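Local atomic coordinates of nitrite oxidoreductase subunit B (Kuenenia stuttgartiensis, PDB entry 7B04), a protein that probably relays electrons through a chain of iron-sulfur clusters as the beta subunit of the nitrite oxidoreductase complex. Residues A[7-12]-A[113-118]; A[22-27]-A[269-274]; A[80-85]-A[130-135]; A[292-297]-A[313-318]. One frame throughout, in Å; residues are numbered along the deposited sequence.

Contact 1 (A[7-12]-A[113-118]); sequences WHLGRR and GDTIFE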
# COMPACT_ATOMS: atom_id res chain seq x y z
N TRP A 7 -16.29 -33.57 -7.40
CA TRP A 7 -15.48 -33.73 -8.60
C TRP A 7 -14.04 -33.25 -8.40
O TRP A 7 -13.16 -33.68 -9.15
CB TRP A 7 -16.14 -33.02 -9.78
CG TRP A 7 -16.32 -31.55 -9.64
CD1 TRP A 7 -17.40 -30.90 -9.13
CD2 TRP A 7 -15.40 -30.54 -10.06
NE1 TRP A 7 -17.20 -29.54 -9.19
CE2 TRP A 7 -15.98 -29.30 -9.76
CE3 TRP A 7 -14.14 -30.57 -10.66
CZ2 TRP A 7 -15.35 -28.09 -10.04
CZ3 TRP A 7 -13.51 -29.37 -10.93
CH2 TRP A 7 -14.11 -28.15 -10.62
N HIS A 8 -13.77 -32.39 -7.41
CA HIS A 8 -12.37 -32.03 -7.14
C HIS A 8 -11.58 -33.27 -6.73
O HIS A 8 -10.49 -33.53 -7.25
CB HIS A 8 -12.28 -30.99 -6.03
CG HIS A 8 -12.89 -29.67 -6.37
ND1 HIS A 8 -13.00 -28.65 -5.44
CD2 HIS A 8 -13.42 -29.19 -7.52
CE1 HIS A 8 -13.57 -27.60 -6.02
NE2 HIS A 8 -13.84 -27.90 -7.27
N LEU A 9 -12.13 -34.05 -5.80
CA LEU A 9 -11.48 -35.27 -5.36
C LEU A 9 -11.70 -36.43 -6.32
O LEU A 9 -11.00 -37.43 -6.22
CB LEU A 9 -12.00 -35.67 -3.97
CG LEU A 9 -11.86 -34.66 -2.84
CD1 LEU A 9 -12.35 -35.28 -1.54
CD2 LEU A 9 -10.42 -34.22 -2.71
N GLY A 10 -12.66 -36.30 -7.24
CA GLY A 10 -12.93 -37.41 -8.14
C GLY A 10 -13.45 -38.62 -7.40
O GLY A 10 -13.26 -39.75 -7.86
N ARG A 11 -14.09 -38.41 -6.26
CA ARG A 11 -14.48 -39.47 -5.35
C ARG A 11 -15.80 -39.07 -4.72
O ARG A 11 -16.23 -37.92 -4.82
CB ARG A 11 -13.35 -39.70 -4.32
CG ARG A 11 -13.74 -40.31 -2.97
CD ARG A 11 -12.52 -40.80 -2.19
NE ARG A 11 -11.75 -39.72 -1.59
CZ ARG A 11 -12.09 -39.09 -0.47
NH1 ARG A 11 -13.21 -39.41 0.17
NH2 ARG A 11 -11.32 -38.12 0.00
N ARG A 12 -16.47 -40.03 -4.10
CA ARG A 12 -17.66 -39.75 -3.31
C ARG A 12 -17.24 -39.53 -1.86
O ARG A 12 -16.42 -40.27 -1.33
CB ARG A 12 -18.69 -40.87 -3.46
CG ARG A 12 -19.50 -40.67 -4.73
CD ARG A 12 -20.45 -41.81 -5.05
NE ARG A 12 -21.55 -41.90 -4.10
CZ ARG A 12 -22.64 -41.13 -4.15
NH1 ARG A 12 -22.78 -40.21 -5.10
NH2 ARG A 12 -23.59 -41.29 -3.24
N GLY A 113 -7.18 -39.74 0.19
CA GLY A 113 -7.03 -39.30 1.56
C GLY A 113 -8.35 -38.87 2.16
O GLY A 113 -9.35 -38.66 1.47
N ASP A 114 -8.34 -38.72 3.48
CA ASP A 114 -9.55 -38.39 4.23
C ASP A 114 -9.76 -36.89 4.30
O ASP A 114 -8.82 -36.13 4.55
CB ASP A 114 -9.49 -38.97 5.64
CG ASP A 114 -9.38 -40.48 5.65
OD1 ASP A 114 -9.75 -41.12 4.63
OD2 ASP A 114 -8.92 -41.04 6.66
N THR A 115 -11.00 -36.46 4.07
CA THR A 115 -11.39 -35.07 4.22
C THR A 115 -11.57 -34.75 5.70
O THR A 115 -11.55 -35.63 6.57
CB THR A 115 -12.68 -34.78 3.46
OG1 THR A 115 -13.79 -35.37 4.15
CG2 THR A 115 -12.60 -35.36 2.06
N ILE A 116 -11.72 -33.45 6.00
CA ILE A 116 -11.94 -33.03 7.38
C ILE A 116 -13.18 -33.69 7.96
O ILE A 116 -13.26 -33.93 9.17
CB ILE A 116 -12.02 -31.49 7.46
CG1 ILE A 116 -13.20 -30.96 6.64
CG2 ILE A 116 -10.72 -30.86 6.99
CD1 ILE A 116 -13.60 -29.55 6.98
N PHE A 117 -14.17 -33.99 7.12
CA PHE A 117 -15.35 -34.70 7.58
C PHE A 117 -15.03 -36.17 7.86
O PHE A 117 -15.46 -36.72 8.89
CB PHE A 117 -16.48 -34.58 6.56
CG PHE A 117 -16.71 -33.18 6.08
CD1 PHE A 117 -17.41 -32.27 6.85
CD2 PHE A 117 -16.21 -32.76 4.85
CE1 PHE A 117 -17.62 -30.97 6.41
CE2 PHE A 117 -16.42 -31.47 4.40
CZ PHE A 117 -17.12 -30.57 5.19
N GLU A 118 -14.29 -36.81 6.96
CA GLU A 118 -14.00 -38.23 7.11
C GLU A 118 -12.96 -38.50 8.20
O GLU A 118 -13.00 -39.57 8.82
CB GLU A 118 -13.53 -38.81 5.77
CG GLU A 118 -14.54 -38.62 4.65
CD GLU A 118 -13.95 -38.91 3.28
OE1 GLU A 118 -12.73 -39.12 3.19
OE2 GLU A 118 -14.73 -38.93 2.30
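A capping box opens helix 116-123, and Arg11 of the short strand 11-14 docks on it through Glu118. Thr115 is the N-cap. Its OG1 stands between its own backbone N and carbonyl carbon (chi1 73°), where it accepts from Glu118 N at 3.2 Å and weakly from Phe117 N. Glu118 closes the box: its OE1 accepts from Thr115 N at 3.3 Å, the donor lying above the carboxylate plane. The other carboxylate oxygen works across the contact. Arg11 and Glu118 reach toward each other tip to tip, and Arg11 NH1 forms a salt bridge of 2.7 Å with Glu118 OE2. That oxygen offers its syn lone pair and lies in the guanidinium plane, although the two flat groups are turned 49° apart. OE2 also takes a weak bond from Glu14 N, while Arg11 NE is tied to Tyr111 O, so the guanidinium is held at two of its nitrogens. An alanine in place of Glu118 would probably leave Arg11 NH1 without its charge partner and Thr115 N without its capping acceptor. Gly10 and Arg11 both face Asn6 in a G1 beta bulge of the hairpin formed by strands 3-6 and 11-14, with Gly10 at positive phi. Leu9 CD1 touches Thr115 CG2 at 3.6 Å, and the same methyl lies at the edge of the Arg11 guanidinium, 3.7 Å from NH2.

Contact 2 (A[22-27]-A[269-274]); sequences PKHQFA and QGFLDD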
# COMPACT_ATOMS: atom_id res chain seq x y z
N PRO A 22 -26.42 -25.94 -6.62
CA PRO A 22 -27.18 -24.78 -7.01
C PRO A 22 -27.37 -24.77 -8.52
O PRO A 22 -26.71 -25.44 -9.20
CB PRO A 22 -26.25 -23.65 -6.58
CG PRO A 22 -25.17 -24.29 -5.80
CD PRO A 22 -25.03 -25.64 -6.44
N LYS A 23 -28.30 -23.97 -9.01
CA LYS A 23 -28.55 -23.86 -10.45
C LYS A 23 -27.26 -23.52 -11.20
O LYS A 23 -26.91 -24.17 -12.19
CB LYS A 23 -29.64 -22.82 -10.72
CG LYS A 23 -30.40 -23.06 -11.99
N HIS A 24 -26.55 -22.50 -10.73
CA HIS A 24 -25.16 -22.27 -11.09
C HIS A 24 -24.45 -21.77 -9.84
O HIS A 24 -25.08 -21.25 -8.91
CB HIS A 24 -25.01 -21.31 -12.28
CG HIS A 24 -25.71 -19.98 -12.11
ND1 HIS A 24 -25.57 -19.18 -10.99
CD2 HIS A 24 -26.57 -19.32 -12.93
CE1 HIS A 24 -26.30 -18.09 -11.13
NE2 HIS A 24 -26.91 -18.15 -12.29
N GLN A 25 -23.13 -21.97 -9.80
CA GLN A 25 -22.35 -21.71 -8.59
C GLN A 25 -21.52 -20.45 -8.75
O GLN A 25 -20.77 -20.31 -9.72
CB GLN A 25 -21.44 -22.89 -8.27
CG GLN A 25 -20.50 -22.64 -7.10
CD GLN A 25 -21.23 -22.59 -5.77
OE1 GLN A 25 -22.13 -23.38 -5.51
NE2 GLN A 25 -20.83 -21.65 -4.92
N PHE A 26 -21.66 -19.54 -7.79
CA PHE A 26 -20.80 -18.36 -7.71
C PHE A 26 -19.35 -18.78 -7.67
O PHE A 26 -18.92 -19.49 -6.75
CB PHE A 26 -21.17 -17.53 -6.47
CG PHE A 26 -20.22 -16.39 -6.19
CD1 PHE A 26 -19.12 -16.56 -5.37
CD2 PHE A 26 -20.44 -15.15 -6.75
CE1 PHE A 26 -18.26 -15.51 -5.11
CE2 PHE A 26 -19.58 -14.10 -6.49
CZ PHE A 26 -18.49 -14.28 -5.68
N ALA A 27 -18.58 -18.34 -8.66
CA ALA A 27 -17.20 -18.78 -8.79
C ALA A 27 -16.37 -17.66 -9.40
O ALA A 27 -16.90 -16.72 -9.99
CB ALA A 27 -17.09 -20.05 -9.65
N GLN A 269 -14.92 -12.72 -11.95
CA GLN A 269 -15.99 -13.32 -11.16
C GLN A 269 -17.21 -13.55 -12.04
O GLN A 269 -17.61 -12.68 -12.82
CB GLN A 269 -16.36 -12.42 -9.98
CG GLN A 269 -17.27 -13.08 -8.97
CD GLN A 269 -18.70 -12.58 -9.06
OE1 GLN A 269 -19.01 -11.49 -8.60
NE2 GLN A 269 -19.58 -13.39 -9.65
N GLY A 270 -17.81 -14.73 -11.89
CA GLY A 270 -19.00 -15.11 -12.64
C GLY A 270 -19.72 -16.27 -12.00
O GLY A 270 -19.85 -16.33 -10.77
N PHE A 271 -20.20 -17.21 -12.81
CA PHE A 271 -20.85 -18.41 -12.30
C PHE A 271 -20.34 -19.63 -13.06
O PHE A 271 -19.97 -19.54 -14.23
CB PHE A 271 -22.37 -18.32 -12.42
CG PHE A 271 -22.96 -17.15 -11.69
CD1 PHE A 271 -23.12 -17.19 -10.32
CD2 PHE A 271 -23.35 -16.01 -12.38
CE1 PHE A 271 -23.66 -16.11 -9.64
CE2 PHE A 271 -23.90 -14.94 -11.71
CZ PHE A 271 -24.05 -14.99 -10.33
N LEU A 272 -20.32 -20.77 -12.37
CA LEU A 272 -20.01 -22.05 -12.99
C LEU A 272 -21.26 -22.59 -13.66
O LEU A 272 -22.16 -23.12 -13.00
CB LEU A 272 -19.46 -23.03 -11.96
CG LEU A 272 -17.94 -23.12 -11.87
CD1 LEU A 272 -17.52 -24.05 -10.74
CD2 LEU A 272 -17.36 -23.58 -13.20
N ASP A 273 -21.34 -22.45 -14.98
CA ASP A 273 -22.44 -23.00 -15.75
C ASP A 273 -22.10 -24.42 -16.20
O ASP A 273 -21.08 -25.00 -15.82
CB ASP A 273 -22.75 -22.12 -16.96
CG ASP A 273 -23.28 -20.76 -16.57
OD1 ASP A 273 -23.96 -20.65 -15.53
OD2 ASP A 273 -23.02 -19.79 -17.31
N ASP A 274 -22.97 -25.00 -17.03
CA ASP A 274 -22.63 -26.11 -17.90
C ASP A 274 -22.27 -25.60 -19.29
O ASP A 274 -22.03 -26.39 -20.20
CB ASP A 274 -23.80 -27.10 -17.98
CG ASP A 274 -23.39 -28.44 -18.57
OD1 ASP A 274 -22.58 -29.15 -17.94
OD2 ASP A 274 -23.88 -28.77 -19.67
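His24 lies over Phe271 where strand 25-31 starts and the antiparallel strand 267-272 ends. Its CB meets Leu272 O and, at 3.5 Å, Asp273 OD1. CG, set between the backbone N and the carbonyl carbon (chi1 54°), comes 3.7 Å from Phe271 CB, which makes a CH-pi contact over the imidazole face. ND1 comes closest to Phe271 CD1, at 3.2 Å, and CE1 sits over the centre of the phenyl ring. NE2, farther out, still reaches Phe271 CG at 4.1 Å. The two ring planes are 33° apart, an oblique pairing. Along the backbones Leu272 N bonds to Gln25 O at 2.7 Å, and Ala27 and Gly270 form a hydrogen-bonded pair, with Gly270 N to Ala27 O at 2.9 Å. Gly270 O is gripped twice, by Ala27 N at 3.2 Å and by Gln269 NE2, from opposite faces of its carbonyl plane. The Gln269 and Phe26 side chains cross at about a right angle, and Gln269 OE1 accepts from Thr256 N, next to an iron-sulfur cluster. An alanine in place of Gln269 would probably leave Thr256 N without this acceptor and take one donor from Gly270 O. On the sheet face that carries Gln25, Ala27 and Leu272, Ala27 CB meets Leu272 CG at 3.9 Å. The strands are thus joined by backbone bonds, a carbonyl held by two N-H donors, and a ring contact that is mostly apolar.

Contact 3 (A[80-85]-A[130-135]); sequences LKLIDS and VGYIPE
Leu82 and Ile83, in the type I turn from Lys81 to Asp84, rest on Val130, Gly131 and Tyr132 of an irregular loop. The contact is apolar. Leu82 CG lies anti to its carbonyl carbon (chi1 -60°), and the chain continues extended to CD1, which does most of the touching. This methyl lies 3.9 Å from Gly131 CA and 3.8 Å from Gly131 O. Leu82 CD1 is also 4.5 Å from Tyr132 CD1, oblique to the ring. Nearer the backbone, Leu82 CB faces Val130 CB at 4.4 Å. Ile83 brings a different branch: with CG1 between the backbone N and the carbonyl carbon (chi1 61°), CG2 lies anti to the carbonyl carbon, beside the backbone N, and meets Val130 CG2 at 4.1 Å. The two branched side chains are skewed against each other. Tyr132 is also held by cation-pi contacts with Lys78 and Lys221. Across the subunit boundary, Asp84 forms a salt bridge with Lys1137 of subunit A. In the fold, Ile83 and Val130 together cover Ile116 and Val119 of helix 116-123, while the Tyr132 ring lies against Trp75 and Thr79 of helix 75-81, so the loop bridges the two helices.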
# COMPACT_ATOMS: atom_id res chain seq x y z
N LEU A 80 -3.92 -28.42 8.12
CA LEU A 80 -3.33 -29.53 7.38
C LEU A 80 -2.72 -30.58 8.31
O LEU A 80 -2.60 -31.74 7.92
CB LEU A 80 -2.27 -29.02 6.41
CG LEU A 80 -2.76 -28.38 5.10
CD1 LEU A 80 -1.60 -27.73 4.37
CD2 LEU A 80 -3.45 -29.41 4.22
N LYS A 81 -2.34 -30.18 9.53
CA LYS A 81 -1.80 -31.14 10.49
C LYS A 81 -2.87 -32.04 11.07
O LYS A 81 -2.59 -33.19 11.43
CB LYS A 81 -1.10 -30.40 11.63
CG LYS A 81 -0.46 -31.32 12.64
CD LYS A 81 0.31 -30.56 13.70
CE LYS A 81 1.22 -31.50 14.47
NZ LYS A 81 1.76 -32.58 13.59
N LEU A 82 -4.11 -31.56 11.13
CA LEU A 82 -5.21 -32.36 11.66
C LEU A 82 -5.67 -33.44 10.70
O LEU A 82 -6.50 -34.27 11.08
CB LEU A 82 -6.38 -31.44 12.04
CG LEU A 82 -6.05 -30.38 13.10
CD1 LEU A 82 -7.21 -29.41 13.27
CD2 LEU A 82 -5.67 -31.02 14.42
N ILE A 83 -5.17 -33.44 9.47
CA ILE A 83 -5.54 -34.44 8.48
C ILE A 83 -4.30 -35.13 7.93
O ILE A 83 -4.36 -35.84 6.92
CB ILE A 83 -6.35 -33.81 7.34
CG1 ILE A 83 -5.52 -32.75 6.62
CG2 ILE A 83 -7.64 -33.20 7.87
CD1 ILE A 83 -6.15 -32.23 5.34
N ASP A 84 -3.15 -34.94 8.59
CA ASP A 84 -1.90 -35.50 8.10
C ASP A 84 -1.92 -37.02 8.20
O ASP A 84 -2.12 -37.58 9.28
CB ASP A 84 -0.72 -34.93 8.88
CG ASP A 84 0.62 -35.26 8.24
OD1 ASP A 84 0.63 -35.83 7.13
OD2 ASP A 84 1.66 -34.94 8.85
N SER A 85 -1.73 -37.68 7.06
CA SER A 85 -1.70 -39.14 6.99
C SER A 85 -0.86 -39.54 5.79
O SER A 85 -0.85 -38.83 4.78
CB SER A 85 -3.12 -39.73 6.87
OG SER A 85 -3.07 -41.13 6.71
N VAL A 130 -13.06 -32.01 11.74
CA VAL A 130 -11.91 -31.61 12.55
C VAL A 130 -11.68 -30.12 12.37
O VAL A 130 -12.00 -29.54 11.32
CB VAL A 130 -10.66 -32.42 12.17
CG1 VAL A 130 -10.67 -33.77 12.86
CG2 VAL A 130 -10.57 -32.58 10.66
N GLY A 131 -11.12 -29.48 13.39
CA GLY A 131 -10.85 -28.07 13.30
C GLY A 131 -10.36 -27.52 14.63
O GLY A 131 -10.06 -28.27 15.57
N TYR A 132 -10.30 -26.20 14.69
CA TYR A 132 -9.88 -25.48 15.88
C TYR A 132 -10.44 -24.07 15.80
O TYR A 132 -10.76 -23.56 14.72
CB TYR A 132 -8.35 -25.45 16.02
CG TYR A 132 -7.66 -24.54 15.03
CD1 TYR A 132 -7.35 -24.98 13.74
CD2 TYR A 132 -7.31 -23.24 15.37
CE1 TYR A 132 -6.72 -24.15 12.84
CE2 TYR A 132 -6.68 -22.40 14.47
CZ TYR A 132 -6.39 -22.86 13.21
OH TYR A 132 -5.76 -22.03 12.31
N ILE A 133 -10.56 -23.43 16.96
CA ILE A 133 -10.97 -22.04 17.06
C ILE A 133 -9.70 -21.20 17.18
O ILE A 133 -8.99 -21.32 18.19
CB ILE A 133 -11.91 -21.79 18.24
CG1 ILE A 133 -13.24 -22.52 18.02
CG2 ILE A 133 -12.15 -20.30 18.44
CD1 ILE A 133 -14.15 -22.49 19.23
N PRO A 134 -9.37 -20.36 16.20
CA PRO A 134 -8.20 -19.49 16.34
C PRO A 134 -8.39 -18.51 17.50
O PRO A 134 -9.41 -17.83 17.60
CB PRO A 134 -8.13 -18.77 14.99
CG PRO A 134 -8.90 -19.63 14.05
CD PRO A 134 -10.00 -20.23 14.88
N GLU A 135 -7.39 -18.46 18.37
CA GLU A 135 -7.45 -17.56 19.51
C GLU A 135 -7.36 -16.12 19.01
O GLU A 135 -6.88 -15.85 17.91
CB GLU A 135 -6.33 -17.88 20.49
CG GLU A 135 -6.33 -17.09 21.79
CD GLU A 135 -5.36 -17.65 22.82
OE1 GLU A 135 -4.91 -18.80 22.64
OE2 GLU A 135 -5.05 -16.94 23.80

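Contact 4 (A[292-297]-A[313-318]); sequences PLYPQF and RAYLRQ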
# COMPACT_ATOMS: atom_id res chain seq x y z
N PRO A 292 -8.73 -25.24 -7.48
CA PRO A 292 -9.24 -24.85 -6.16
C PRO A 292 -8.14 -24.84 -5.10
O PRO A 292 -7.11 -25.50 -5.22
CB PRO A 292 -10.29 -25.92 -5.85
CG PRO A 292 -9.82 -27.11 -6.60
CD PRO A 292 -9.19 -26.59 -7.86
N LEU A 293 -8.40 -24.07 -4.05
CA LEU A 293 -7.47 -23.95 -2.93
C LEU A 293 -7.69 -25.08 -1.94
O LEU A 293 -8.78 -25.21 -1.37
CB LEU A 293 -7.64 -22.59 -2.24
CG LEU A 293 -6.77 -22.35 -1.01
CD1 LEU A 293 -5.30 -22.35 -1.41
CD2 LEU A 293 -7.15 -21.05 -0.32
N TYR A 294 -6.65 -25.88 -1.71
CA TYR A 294 -6.65 -27.02 -0.80
C TYR A 294 -7.90 -27.88 -0.98
O TYR A 294 -8.76 -27.92 -0.08
CB TYR A 294 -6.53 -26.56 0.65
CG TYR A 294 -5.19 -25.94 1.02
CD1 TYR A 294 -4.04 -26.72 1.06
CD2 TYR A 294 -5.08 -24.59 1.33
CE1 TYR A 294 -2.82 -26.16 1.40
CE2 TYR A 294 -3.86 -24.03 1.66
CZ TYR A 294 -2.73 -24.82 1.70
OH TYR A 294 -1.52 -24.27 2.03
N PRO A 295 -8.05 -28.59 -2.10
CA PRO A 295 -9.17 -29.53 -2.22
C PRO A 295 -9.06 -30.69 -1.26
O PRO A 295 -10.04 -31.43 -1.10
CB PRO A 295 -9.08 -30.00 -3.68
CG PRO A 295 -7.64 -29.84 -4.03
CD PRO A 295 -7.15 -28.64 -3.27
N GLN A 296 -7.90 -30.87 -0.61
CA GLN A 296 -7.74 -31.90 0.41
C GLN A 296 -8.81 -31.81 1.49
O GLN A 296 -9.28 -32.84 1.99
CB GLN A 296 -6.37 -31.76 1.07
CG GLN A 296 -5.18 -31.91 0.15
CD GLN A 296 -4.62 -30.57 -0.30
OE1 GLN A 296 -4.63 -29.61 0.46
NE2 GLN A 296 -4.15 -30.50 -1.54
N PHE A 297 -9.20 -30.58 1.84
CA PHE A 297 -10.17 -30.37 2.91
C PHE A 297 -11.52 -31.00 2.61
O PHE A 297 -12.21 -31.46 3.53
CB PHE A 297 -10.30 -28.88 3.19
CG PHE A 297 -9.02 -28.25 3.70
CD1 PHE A 297 -8.05 -29.02 4.32
CD2 PHE A 297 -8.78 -26.90 3.54
CE1 PHE A 297 -6.88 -28.45 4.79
CE2 PHE A 297 -7.62 -26.32 4.01
CZ PHE A 297 -6.66 -27.10 4.63
N ARG A 313 7.03 -26.75 -7.79
CA ARG A 313 5.85 -27.48 -8.22
C ARG A 313 5.32 -28.39 -7.12
O ARG A 313 4.10 -28.55 -6.99
CB ARG A 313 6.16 -28.29 -9.48
CG ARG A 313 6.62 -27.45 -10.66
CD ARG A 313 5.47 -26.68 -11.29
NE ARG A 313 5.87 -26.01 -12.53
CZ ARG A 313 6.35 -24.78 -12.59
NH1 ARG A 313 6.69 -24.25 -13.77
NH2 ARG A 313 6.49 -24.06 -11.49
N ALA A 314 6.20 -28.92 -6.27
CA ALA A 314 5.76 -29.79 -5.18
C ALA A 314 4.83 -29.06 -4.23
O ALA A 314 3.77 -29.58 -3.85
CB ALA A 314 6.97 -30.35 -4.43
N TYR A 315 5.20 -27.84 -3.83
CA TYR A 315 4.33 -27.04 -2.98
C TYR A 315 3.02 -26.72 -3.68
O TYR A 315 1.95 -26.76 -3.07
CB TYR A 315 5.05 -25.76 -2.55
CG TYR A 315 4.32 -24.94 -1.51
CD1 TYR A 315 4.35 -25.29 -0.17
CD2 TYR A 315 3.62 -23.79 -1.87
CE1 TYR A 315 3.68 -24.54 0.79
CE2 TYR A 315 2.95 -23.03 -0.92
CZ TYR A 315 2.99 -23.41 0.40
OH TYR A 315 2.32 -22.65 1.34
N LEU A 316 3.09 -26.39 -4.98
CA LEU A 316 1.89 -26.02 -5.72
C LEU A 316 0.91 -27.19 -5.86
O LEU A 316 -0.31 -27.00 -5.74
CB LEU A 316 2.28 -25.48 -7.10
CG LEU A 316 3.01 -24.14 -7.19
CD1 LEU A 316 3.04 -23.66 -8.63
CD2 LEU A 316 2.37 -23.10 -6.29
N ARG A 317 1.41 -28.41 -6.13
CA ARG A 317 0.50 -29.56 -6.21
C ARG A 317 -0.20 -29.82 -4.89
O ARG A 317 -1.37 -30.21 -4.88
CB ARG A 317 1.20 -30.84 -6.67
CG ARG A 317 2.32 -30.73 -7.67
CD ARG A 317 2.98 -32.09 -7.81
NE ARG A 317 4.39 -32.01 -8.16
CZ ARG A 317 4.84 -31.90 -9.41
NH1 ARG A 317 3.99 -31.86 -10.42
NH2 ARG A 317 6.15 -31.84 -9.64
N GLN A 318 0.51 -29.68 -3.77
CA GLN A 318 -0.11 -29.94 -2.48
C GLN A 318 -1.18 -28.91 -2.16
O GLN A 318 -2.10 -29.20 -1.39
CB GLN A 318 0.97 -29.96 -1.39
CG GLN A 318 0.52 -29.37 -0.06
CD GLN A 318 1.66 -29.09 0.90
OE1 GLN A 318 2.39 -30.00 1.30
NE2 GLN A 318 1.82 -27.83 1.28
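Gln318 O, on helix 313-320, is approached from segment 292-297 by the amide of Gln296 and the ring of Tyr294. Gln296, in the 3-10 segment 295-297, points its NE2 at this oxygen, in a hydrogen bond modelled too short to be trusted. Gln296 CG lies anti to the carbonyl carbon, and the chain then bends at chi2 (98°), which brings CD round toward the helix. The Tyr294 ring is near the same oxygen, with CD1 4.0 Å from Gln318 O, in an oblique approach. Gln296 OE1 lies in plane at the edge of that ring, so amide and phenol are neighbours on one side of the contact. The phenol end of Tyr294 comes toward Tyr315, OH to OH 4.2 Å, and is weakly bonded to Asp76 OD2. Tyr294 CB sits above one face of the Phe297 ring, offset toward its rim. Subunit A covers this region: Gln318 OE1 accepts from Leu1143 N of that chain, and its Phe1138 meets Tyr315 edge-to-face. Within the chain, helix 75-81 places Leu80 against Tyr294 and Gln296, strand 169-173 packs on Leu293 and Tyr315, and helix 324-332 lies against helix 313-320, where Leu316 packs on Val324 and Ile328.

How the contacts relate
Contacts 1, 3 and 4 form one connected patch, and Ile116 joins them: its O bonds probably to Val130 N of contact 3 (3.2 Å) and its N probably to Phe297 O of contact 4 (3.2 Å). Ile83 CD1 packs on Phe297 CD1 at 3.9 Å, which ties contacts 3 and 4 directly. Contact 2 stands apart, its nearest atoms about 5 Å from contact 1, about 9 Å from contact 4 and about 20 Å from contact 3. It is also closest to a cluster, with the Phe26 side chain about 5 Å from a [4Fe-4S] cluster, whereas Thr115 of contact 1, Gly131 of contact 3 and Tyr294 of contact 4 lie about 12, 11 and 10 Å from one.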